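Side-chain contacts in glycerate dehydrogenase (Bacillus sp. 5mfcol3.1, PDB 6P2I), which probably reduces acyclic imino acids to amino acids at the expense of NADPH, on a D-2-hydroxyacid dehydrogenase scaffold: residues Ser54-Lys57 against Glu58-Glu61; Thr71-Ser75 against Tyr76-Asp80; Thr187-Met190 against Lys191-Ile195. All coordinates share one frame; numbering follows the deposited sequence.

None of the three contacts nests in or crosses another; each lies within one continuous piece of chain, and they follow in series. Contact 1 closes the turn from the loop after strand 47-50 into helix 57-60. The chain then passes through strand 68-71 and reaches contact 2, the loop ahead of helix 81-86 that holds D-arginine. These two touch: Ile55 probably makes backbone hydrogen bonds to Tyr78 and Asp80, joining neighbouring loops of the five-stranded parallel sheet. Contact 3 belongs to the NAD-binding domain with its seven-stranded sheet, where it ends helix 186-192 before strand 195-198. Its nearest atoms are about 19 Å from contact 2 and about 28 Å from contact 1.

Contact 1 (Ser54-Lys57 against Glu58-Glu61); sequences SITK and EMIE
Thr56 and Met59 face each other across the first turn of helix 57-60, where the backbone settles into helical bonding: Ile60 N donates to Thr56 O at 2.8 Å and Glu61 N to Lys57 O at 3.0 Å. The threonine side chain works on the same turn. Its OG1 sits between its own backbone N and carbonyl carbon (chi1 66°), and from there it accepts from Met59 N at 3.3 Å. Met59 answers with its sulfur. Its chain runs back along the turn until SD lies 3.5 Å from Thr56 N, a weak but nearly straight bond with an N-H...S angle of 172°. The two reciprocal links make a capping box, with Thr56 as N-cap and a thioether in the place more often held by a carboxylate. Beyond the sulfur, the methyl CE of Met59 comes to 3.3 Å from Ser54 O. Ala38 and Ile39 of helix 35-43 also pack on this side chain.

Next to the cap in sequence, Ile55 and Ile60 meet at about a right angle, the CG2 branch of the first lying 3.6 Å from CG1 of the second. Leu42 touches Ile55, while Leu84 of helix 81-86 touches Ile60, which places the pair between neighbouring helices. The charged residues keep to the exposed side. Glu58 folds back and brings OE2 alongside Thr56 CB and OG1, where its negative charge would be expected to suit the helix start. Lys57 reaches across to Glu61 but meets it with carbon first: CE is 3.1 Å from Glu61 OE2, while a turn at chi4 leaves NZ 4.0 Å from that same oxygen, beyond salt-bridge range.

Contact 2 (Thr71-Ser75 against Tyr76-Asp80); sequences TITTS and YDYID. With DAR (D-arginine), chain D.
Tyr78 and Thr73 approach from opposite directions across a loop whose second half is a type I beta turn, Tyr76 to Ile79, and whose first half lines the D-arginine pocket. Tyr78 CG lies between its own backbone N and carbonyl carbon (chi1 55°), which turns the ring back toward residues 71-75 and lets OH reach Thr73. Tyr78 OH donates to Thr73 OG1 at 2.8 Å, and that oxygen lies at the edge of the phenol ring, in its plane. Thr73 OG1 in turn donates to Ser75 O, so one hydroxyl serves two bonds and ties the ring to the backbone that faces the ligand. Thr71 slides past the tyrosine the opposite way, its CB 3.6 Å from Tyr78 OH; its own hydroxyl donates to Thr73 O. One face of the Tyr78 ring carries Ile79 CG1, which lies toward the rim and also meets Thr71 CG2 at 3.9 Å.

Within the turn, the Asp77 carboxylate has its main partner in Arg229, another residue of the D-arginine pocket. The ligand carboxylate is gripped by two successive backbone amides: Thr74 N donates to its O at 2.9 Å and Ser75 N to its OXT at 2.6 Å.

Contact 3 (Thr187-Met190 against Lys191-Ile195); sequences TELM and KKSDI
Thr187 O takes the amide of Lys191 at 3.0 Å, and Glu188 O takes that of Lys192 at 2.9 Å, two successive bonds of the last turns of helix 186-192. The next acceptor, Leu189 O, is held twice by Ser193. Ser193 N reaches it at 3.1 Å and Ser193 OG at 2.7 Å, from opposite faces of the carbonyl plane. The serine can do this because OG stands beside its own backbone N, turned away from its carbonyl carbon (chi1 -59°). An alanine here would take away the hydroxyl donor and would probably leave Leu189 O with a looser hold, the backbone amide being the one Ser193 donor left to it. A water adds a further link where the helix finishes, giving hydrogen bonds to Met190 O and Ser193 O.

The two lysines leave the helix differently. Lys191 runs extended alongside Thr187, with CE and NZ each 3.8 Å from the methyl CG2. Lys192 instead curls through bends at chi2, chi3 and chi4, laying CG 3.7 Å from Glu188 CG and bringing NZ round to the carboxylate. The salt bridge from Lys192 NZ to Glu188 OE2 is a long one, 3.5 Å, on the more exposed side of the helix.

Leu189 and Met190 both pack on Ile196, and Leu189 also meets Leu171 and Ile148, all on strands of the sheet. The helix thus forms the crossover from the edge strand 182-183 to strand 195-198 beyond strand 144-148, the connection that joins the two halves of a Rossmann fold.

Contact 1 (Ser54-Lys57 against Glu58-Glu61)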
ATOM      1  N   SER A  54      18.397 -16.635  21.576  1.00 24.88           N
ATOM      2  CA  SER A  54      19.690 -15.973  21.654  1.00 28.78           C
ATOM      3  C   SER A  54      20.774 -16.984  21.988  1.00 28.36           C
ATOM      4  O   SER A  54      20.607 -17.826  22.875  1.00 30.35           O
ATOM      5  CB  SER A  54      19.653 -14.872  22.708  1.00 30.51           C
ATOM      6  OG  SER A  54      18.891 -13.776  22.236  1.00 32.38           O
ATOM      7  N   ILE A  55      21.892 -16.900  21.279  1.00 26.55           N
ATOM      8  CA  ILE A  55      23.038 -17.770  21.523  1.00 29.43           C
ATOM      9  C   ILE A  55      24.217 -16.856  21.820  1.00 31.58           C
ATOM     10  O   ILE A  55      24.782 -16.226  20.918  1.00 30.94           O
ATOM     11  CB  ILE A  55      23.318 -18.717  20.349  1.00 27.19           C
ATOM     12  CG1 ILE A  55      22.114 -19.641  20.148  1.00 25.77           C
ATOM     13  CG2 ILE A  55      24.583 -19.519  20.613  1.00 31.62           C
ATOM     14  CD1 ILE A  55      22.206 -20.585  18.954  1.00 25.36           C
ATOM     15  N   THR A  56      24.585 -16.776  23.093  1.00 30.75           N
ATOM     16  CA  THR A  56      25.583 -15.840  23.584  1.00 38.44           C
ATOM     17  C   THR A  56      26.946 -16.509  23.697  1.00 37.57           C
ATOM     18  O   THR A  56      27.076 -17.737  23.696  1.00 34.13           O
ATOM     19  CB  THR A  56      25.170 -15.289  24.949  1.00 35.60           C
ATOM     20  OG1 THR A  56      25.185 -16.355  25.908  1.00 34.72           O
ATOM     21  CG2 THR A  56      23.771 -14.695  24.880  1.00 37.16           C
ATOM     22  N   LYS A  57      27.976 -15.668  23.824  1.00 36.13           N
ATOM     23  CA  LYS A  57      29.327 -16.185  24.007  1.00 33.50           C
ATOM     24  C   LYS A  57      29.407 -17.081  25.237  1.00 33.58           C
ATOM     25  O   LYS A  57      30.047 -18.134  25.201  1.00 38.95           O
ATOM     26  CB  LYS A  57      30.323 -15.028  24.107  1.00 38.97           C
ATOM     27  CG  LYS A  57      31.685 -15.416  24.649  1.00 55.36           C
ATOM     28  CD  LYS A  57      32.318 -14.285  25.443  1.00 65.81           C
ATOM     29  CE  LYS A  57      33.672 -14.702  26.011  1.00 73.70           C
ATOM     30  NZ  LYS A  57      34.785 -13.808  25.586  1.00 74.98           N
ATOM     31  N   GLU A  58      28.739 -16.690  26.324  1.00 39.25           N
ATOM     32  CA  GLU A  58      28.755 -17.505  27.537  1.00 39.56           C
ATOM     33  C   GLU A  58      28.176 -18.891  27.278  1.00 34.54           C
ATOM     34  O   GLU A  58      28.667 -19.891  27.822  1.00 37.61           O
ATOM     35  CB  GLU A  58      27.977 -16.799  28.647  1.00 43.77           C
ATOM     36  CG  GLU A  58      28.637 -15.529  29.184  1.00 55.59           C
ATOM     37  CD  GLU A  58      28.549 -14.347  28.222  1.00 56.35           C
ATOM     38  OE1 GLU A  58      29.397 -13.437  28.328  1.00 62.42           O
ATOM     39  OE2 GLU A  58      27.648 -14.327  27.353  1.00 48.83           O
ATOM     40  N   MET A  59      27.128 -18.964  26.450  1.00 35.36           N
ATOM     41  CA  MET A  59      26.553 -20.244  26.041  1.00 37.56           C
ATOM     42  C   MET A  59      27.500 -21.024  25.141  1.00 35.67           C
ATOM     43  O   MET A  59      27.667 -22.236  25.308  1.00 35.64           O
ATOM     44  CB  MET A  59      25.222 -20.021  25.315  1.00 33.92           C
ATOM     45  CG  MET A  59      24.095 -19.545  26.202  1.00 32.58           C
ATOM     46  SD  MET A  59      22.721 -18.878  25.263  1.00 32.12           S
ATOM     47  CE  MET A  59      22.144 -20.353  24.420  1.00 31.03           C
ATOM     48  N   ILE A  60      28.108 -20.350  24.162  1.00 32.35           N
ATOM     49  CA  ILE A  60      28.946 -21.035  23.181  1.00 36.35           C
ATOM     50  C   ILE A  60      30.165 -21.661  23.843  1.00 36.25           C
ATOM     51  O   ILE A  60      30.611 -22.745  23.444  1.00 39.19           O
ATOM     52  CB  ILE A  60      29.332 -20.045  22.059  1.00 37.54           C
ATOM     53  CG1 ILE A  60      28.083 -19.624  21.281  1.00 37.25           C
ATOM     54  CG2 ILE A  60      30.370 -20.643  21.121  1.00 39.75           C
ATOM     55  CD1 ILE A  60      28.179 -18.252  20.652  1.00 39.49           C
ATOM     56  N   GLU A  61      30.705 -21.022  24.882  1.00 38.00           N
ATOM     57  CA  GLU A  61      31.828 -21.613  25.598  1.00 38.90           C
ATOM     58  C   GLU A  61      31.457 -22.937  26.254  1.00 40.53           C
ATOM     59  O   GLU A  61      32.344 -23.759  26.505  1.00 41.09           O
ATOM     60  CB  GLU A  61      32.352 -20.620  26.632  1.00 42.65           C
ATOM     61  CG  GLU A  61      32.778 -19.296  26.013  1.00 56.89           C
ATOM     62  CD  GLU A  61      33.447 -18.354  26.993  1.00 72.74           C
ATOM     63  OE1 GLU A  61      32.994 -18.275  28.154  1.00 77.80           O
ATOM     64  OE2 GLU A  61      34.434 -17.695  26.598  1.00 79.57           O
TER

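Contact 2 (Thr71-Ser75 against Tyr76-Asp80)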
ATOM      1  N   THR A  71      20.684 -20.121  10.944  1.00 20.05           N
ATOM      2  CA  THR A  71      19.536 -19.319  11.341  1.00 22.63           C
ATOM      3  C   THR A  71      18.482 -19.464  10.260  1.00 20.82           C
ATOM      4  O   THR A  71      18.805 -19.395   9.070  1.00 20.37           O
ATOM      5  CB  THR A  71      19.899 -17.840  11.541  1.00 22.57           C
ATOM      6  OG1 THR A  71      20.334 -17.252  10.302  1.00 23.24           O
ATOM      7  CG2 THR A  71      20.980 -17.693  12.619  1.00 22.56           C
ATOM      8  N   ILE A  72      17.240 -19.747  10.670  1.00 18.14           N
ATOM      9  CA  ILE A  72      16.143 -19.788   9.716  1.00 18.12           C
ATOM     10  C   ILE A  72      15.852 -18.389   9.217  1.00 18.75           C
ATOM     11  O   ILE A  72      15.226 -18.229   8.169  1.00 20.71           O
ATOM     12  CB  ILE A  72      14.883 -20.428  10.337  1.00 17.51           C
ATOM     13  CG1 ILE A  72      13.953 -20.972   9.238  1.00 20.70           C
ATOM     14  CG2 ILE A  72      14.143 -19.423  11.204  1.00 21.81           C
ATOM     15  CD1 ILE A  72      14.554 -22.129   8.459  1.00 24.56           C
ATOM     16  N   THR A  73      16.329 -17.380   9.933  1.00 18.69           N
ATOM     17  CA  THR A  73      16.118 -15.974   9.627  1.00 20.64           C
ATOM     18  C   THR A  73      17.217 -15.436   8.721  1.00 20.26           C
ATOM     19  O   THR A  73      18.299 -16.013   8.604  1.00 19.36           O
ATOM     20  CB  THR A  73      16.099 -15.170  10.923  1.00 24.69           C
ATOM     21  OG1 THR A  73      17.316 -15.423  11.643  1.00 23.98           O
ATOM     22  CG2 THR A  73      14.917 -15.585  11.774  1.00 27.70           C
ATOM     23  N   THR A  74      16.925 -14.299   8.067  1.00 18.20           N
ATOM     24  CA  THR A  74      18.001 -13.542   7.434  1.00 18.57           C
ATOM     25  C   THR A  74      18.839 -12.816   8.475  1.00 19.79           C
ATOM     26  O   THR A  74      20.067 -12.722   8.350  1.00 22.64           O
ATOM     27  CB  THR A  74      17.411 -12.548   6.433  1.00 17.50           C
ATOM     28  OG1 THR A  74      16.701 -13.283   5.442  1.00 20.16           O
ATOM     29  CG2 THR A  74      18.518 -11.701   5.774  1.00 20.08           C
ATOM     30  N   SER A  75      18.194 -12.297   9.513  1.00 23.38           N
ATOM     31  CA  SER A  75      18.922 -11.666  10.602  0.52 23.32           C
ATOM     32  C   SER A  75      19.700 -12.706  11.405  1.00 25.72           C
ATOM     33  O   SER A  75      19.295 -13.866  11.526  1.00 24.97           O
ATOM     34  CB  SER A  75      17.953 -10.909  11.513  0.52 27.41           C
ATOM     35  OG  SER A  75      18.470 -10.750  12.816  0.52 27.64           O
ATOM     36  N   TYR A  76      20.828 -12.281  11.941  1.00 22.48           N
ATOM     37  CA  TYR A  76      21.585 -13.130  12.852  1.00 22.95           C
ATOM     38  C   TYR A  76      22.097 -12.308  14.027  1.00 25.25           C
ATOM     39  O   TYR A  76      23.103 -12.661  14.652  1.00 27.95           O
ATOM     40  CB  TYR A  76      22.722 -13.845  12.120  1.00 23.22           C
ATOM     41  CG  TYR A  76      23.556 -12.935  11.259  1.00 30.09           C
ATOM     42  CD1 TYR A  76      24.606 -12.220  11.804  1.00 30.06           C
ATOM     43  CD2 TYR A  76      23.281 -12.774   9.902  1.00 26.31           C
ATOM     44  CE1 TYR A  76      25.370 -11.375  11.031  1.00 35.91           C
ATOM     45  CE2 TYR A  76      24.049 -11.934   9.118  1.00 29.71           C
ATOM     46  CZ  TYR A  76      25.090 -11.240   9.691  1.00 34.55           C
ATOM     47  OH  TYR A  76      25.868 -10.401   8.929  1.00 43.68           O
ATOM     48  N   ASP A  77      21.393 -11.222  14.352  1.00 24.48           N
ATOM     49  CA  ASP A  77      21.838 -10.300  15.386  1.00 25.74           C
ATOM     50  C   ASP A  77      21.659 -10.866  16.783  1.00 30.18           C
ATOM     51  O   ASP A  77      22.199 -10.299  17.736  1.00 39.25           O
ATOM     52  CB  ASP A  77      21.089  -8.964  15.265  1.00 28.14           C
ATOM     53  CG  ASP A  77      19.578  -9.121  15.326  1.00 40.78           C
ATOM     54  OD1 ASP A  77      19.084 -10.259  15.439  1.00 50.71           O
ATOM     55  OD2 ASP A  77      18.872  -8.095  15.254  1.00 53.19           O
ATOM     56  N   TYR A  78      20.919 -11.963  16.923  1.00 26.72           N
ATOM     57  CA  TYR A  78      20.708 -12.614  18.207  1.00 26.51           C
ATOM     58  C   TYR A  78      21.705 -13.745  18.439  1.00 32.46           C
ATOM     59  O   TYR A  78      21.624 -14.444  19.459  1.00 29.19           O
ATOM     60  CB  TYR A  78      19.260 -13.113  18.295  1.00 22.85           C
ATOM     61  CG  TYR A  78      18.832 -14.031  17.164  1.00 24.84           C
ATOM     62  CD1 TYR A  78      18.446 -13.528  15.921  1.00 25.20           C
ATOM     63  CD2 TYR A  78      18.815 -15.405  17.343  1.00 22.96           C
ATOM     64  CE1 TYR A  78      18.061 -14.374  14.897  1.00 27.88           C
ATOM     65  CE2 TYR A  78      18.424 -16.256  16.345  1.00 21.83           C
ATOM     66  CZ  TYR A  78      18.059 -15.739  15.113  1.00 25.15           C
ATOM     67  OH  TYR A  78      17.671 -16.592  14.113  1.00 27.83           O
ATOM     68  N   ILE A  79      22.657 -13.910  17.523  1.00 26.05           N
ATOM     69  CA  ILE A  79      23.675 -14.955  17.559  1.00 29.14           C
ATOM     70  C   ILE A  79      25.041 -14.289  17.635  1.00 29.47           C
ATOM     71  O   ILE A  79      25.342 -13.404  16.831  1.00 32.81           O
ATOM     72  CB  ILE A  79      23.586 -15.839  16.300  1.00 32.20           C
ATOM     73  CG1 ILE A  79      22.177 -16.404  16.140  1.00 40.22           C
ATOM     74  CG2 ILE A  79      24.565 -16.950  16.370  1.00 43.95           C
ATOM     75  CD1 ILE A  79      21.811 -17.352  17.234  1.00 34.37           C
ATOM     76  N   ASP A  80      25.881 -14.726  18.577  1.00 30.96           N
ATOM     77  CA  ASP A  80      27.247 -14.197  18.663  1.00 29.87           C
ATOM     78  C   ASP A  80      28.104 -14.913  17.624  1.00 31.77           C
ATOM     79  O   ASP A  80      28.772 -15.908  17.910  1.00 32.61           O
ATOM     80  CB  ASP A  80      27.820 -14.367  20.064  1.00 33.98           C
ATOM     81  CG  ASP A  80      29.086 -13.535  20.285  1.00 45.72           C
ATOM     82  OD1 ASP A  80      29.266 -12.999  21.401  1.00 41.32           O
ATOM     83  OD2 ASP A  80      29.903 -13.412  19.342  1.00 41.80           O
TER
HETATM   84  N   DAR D 402      13.693 -11.087  11.459  1.00 31.15           N
HETATM   85  CA  DAR D 402      13.361 -11.452  10.082  1.00 34.85           C
HETATM   86  CB  DAR D 402      12.066 -12.275  10.011  1.00 33.00           C
HETATM   87  CG  DAR D 402      12.153 -13.618  10.743  1.00 36.64           C
HETATM   88  CD  DAR D 402      11.041 -14.570  10.313  1.00 36.52           C
HETATM   89  NE  DAR D 402      11.112 -15.923  10.866  1.00 26.49           N
HETATM   90  CZ  DAR D 402      11.222 -16.987  10.065  1.00 24.93           C
HETATM   91  NH1 DAR D 402      11.725 -16.855   8.833  1.00 23.02           N
HETATM   92  NH2 DAR D 402      10.838 -18.195  10.479  1.00 23.36           N
HETATM   93  C   DAR D 402      14.535 -12.146   9.416  1.00 26.12           C
HETATM   94  O   DAR D 402      14.385 -13.003   8.522  1.00 33.46           O
HETATM   95  OXT DAR D 402      15.663 -11.822   9.783  1.00 30.18           O
HETATM   96  O   HOH W   1      19.488  -7.797  11.975  1.00 23.92           O

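Contact 3 (Thr187-Met190 against Lys191-Ile195)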
ATOM      1  N   THR A 187      23.364  12.076   6.313  1.00 31.01           N
ATOM      2  CA  THR A 187      22.852  13.420   6.549  1.00 29.38           C
ATOM      3  C   THR A 187      22.065  13.912   5.342  1.00 33.23           C
ATOM      4  O   THR A 187      20.932  14.391   5.476  1.00 31.01           O
ATOM      5  CB  THR A 187      24.005  14.374   6.871  1.00 30.71           C
ATOM      6  OG1 THR A 187      24.601  13.997   8.118  1.00 34.39           O
ATOM      7  CG2 THR A 187      23.515  15.812   6.965  1.00 35.68           C
ATOM      8  N   GLU A 188      22.647  13.789   4.146  1.00 33.96           N
ATOM      9  CA  GLU A 188      21.908  14.160   2.944  1.00 30.38           C
ATOM     10  C   GLU A 188      20.672  13.293   2.769  1.00 28.81           C
ATOM     11  O   GLU A 188      19.610  13.790   2.383  1.00 30.26           O
ATOM     12  CB  GLU A 188      22.792  14.069   1.704  1.00 33.03           C
ATOM     13  CG  GLU A 188      22.057  14.542   0.462  1.00 44.18           C
ATOM     14  CD  GLU A 188      22.930  14.611  -0.766  1.00 58.03           C
ATOM     15  OE1 GLU A 188      24.120  14.245  -0.675  1.00 62.24           O
ATOM     16  OE2 GLU A 188      22.419  15.039  -1.824  1.00 58.05           O
ATOM     17  N   LEU A 189      20.780  11.992   3.052  1.00 26.41           N
ATOM     18  CA  LEU A 189      19.605  11.139   2.910  1.00 24.65           C
ATOM     19  C   LEU A 189      18.466  11.630   3.792  1.00 27.95           C
ATOM     20  O   LEU A 189      17.317  11.724   3.340  1.00 26.75           O
ATOM     21  CB  LEU A 189      19.945   9.691   3.254  1.00 24.26           C
ATOM     22  CG  LEU A 189      18.884   8.645   2.908  1.00 22.15           C
ATOM     23  CD1 LEU A 189      19.563   7.329   2.544  1.00 27.20           C
ATOM     24  CD2 LEU A 189      17.848   8.431   4.044  1.00 21.71           C
ATOM     25  N   MET A 190      18.767  11.948   5.055  1.00 26.49           N
ATOM     26  CA  MET A 190      17.725  12.405   5.968  1.00 30.13           C
ATOM     27  C   MET A 190      17.152  13.745   5.529  1.00 30.24           C
ATOM     28  O   MET A 190      15.954  13.985   5.704  1.00 29.23           O
ATOM     29  CB  MET A 190      18.266  12.501   7.398  1.00 31.27           C
ATOM     30  CG  MET A 190      18.796  11.177   7.961  1.00 28.47           C
ATOM     31  SD  MET A 190      17.554   9.877   8.033  1.00 30.08           S
ATOM     32  CE  MET A 190      16.531  10.438   9.396  1.00 31.67           C
ATOM     33  N   LYS A 191      17.980  14.618   4.946  1.00 27.25           N
ATOM     34  CA  LYS A 191      17.500  15.936   4.541  1.00 30.38           C
ATOM     35  C   LYS A 191      16.632  15.862   3.291  1.00 31.79           C
ATOM     36  O   LYS A 191      15.644  16.597   3.174  1.00 29.20           O
ATOM     37  CB  LYS A 191      18.680  16.874   4.287  1.00 27.55           C
ATOM     38  CG  LYS A 191      19.379  17.400   5.528  1.00 34.66           C
ATOM     39  CD  LYS A 191      20.582  18.238   5.124  1.00 39.14           C
ATOM     40  CE  LYS A 191      21.305  18.818   6.325  1.00 49.46           C
ATOM     41  NZ  LYS A 191      22.650  19.342   5.946  1.00 57.41           N
ATOM     42  N   LYS A 192      16.988  14.999   2.338  1.00 28.10           N
ATOM     43  CA  LYS A 192      16.396  15.072   1.006  1.00 28.25           C
ATOM     44  C   LYS A 192      15.265  14.076   0.776  1.00 27.62           C
ATOM     45  O   LYS A 192      14.506  14.248  -0.184  1.00 29.12           O
ATOM     46  CB  LYS A 192      17.469  14.849  -0.067  1.00 30.05           C
ATOM     47  CG  LYS A 192      18.619  15.857  -0.050  1.00 32.77           C
ATOM     48  CD  LYS A 192      18.153  17.263  -0.365  1.00 51.10           C
ATOM     49  CE  LYS A 192      19.045  17.908  -1.422  1.00 63.10           C
ATOM     50  NZ  LYS A 192      20.490  17.867  -1.062  1.00 68.02           N
ATOM     51  N   SER A 193      15.120  13.056   1.619  1.00 24.54           N
ATOM     52  CA  SER A 193      14.141  12.009   1.354  1.00 22.66           C
ATOM     53  C   SER A 193      12.738  12.436   1.756  1.00 28.16           C
ATOM     54  O   SER A 193      12.520  12.990   2.837  1.00 27.69           O
ATOM     55  CB  SER A 193      14.496  10.719   2.097  1.00 24.40           C
ATOM     56  OG  SER A 193      15.774  10.243   1.715  1.00 24.24           O
ATOM     57  N   ASP A 194      11.780  12.159   0.879  1.00 23.64           N
ATOM     58  CA  ASP A 194      10.377  12.249   1.258  1.00 24.30           C
ATOM     59  C   ASP A 194       9.945  11.017   2.025  1.00 23.20           C
ATOM     60  O   ASP A 194       9.070  11.096   2.900  1.00 24.92           O
ATOM     61  CB  ASP A 194       9.533  12.431   0.004  1.00 25.12           C
ATOM     62  CG  ASP A 194       9.922  13.667  -0.751  1.00 23.34           C
ATOM     63  OD1 ASP A 194       9.844  14.749  -0.138  1.00 27.12           O
ATOM     64  OD2 ASP A 194      10.323  13.582  -1.939  1.00 26.19           O
ATOM     65  N   ILE A 195      10.543   9.878   1.690  1.00 20.97           N
ATOM     66  CA  ILE A 195      10.272   8.596   2.320  1.00 21.92           C
ATOM     67  C   ILE A 195      11.618   7.985   2.681  1.00 20.33           C
ATOM     68  O   ILE A 195      12.542   7.990   1.860  1.00 22.71           O
ATOM     69  CB  ILE A 195       9.480   7.667   1.379  1.00 23.08           C
ATOM     70  CG1 ILE A 195       8.144   8.320   0.984  1.00 24.11           C
ATOM     71  CG2 ILE A 195       9.264   6.305   2.030  1.00 20.02           C
ATOM     72  CD1 ILE A 195       7.747   8.123  -0.471  1.00 23.93           C
TER
HETATM   73  O   HOH W   2      13.192  13.585   5.324  1.00 26.50           O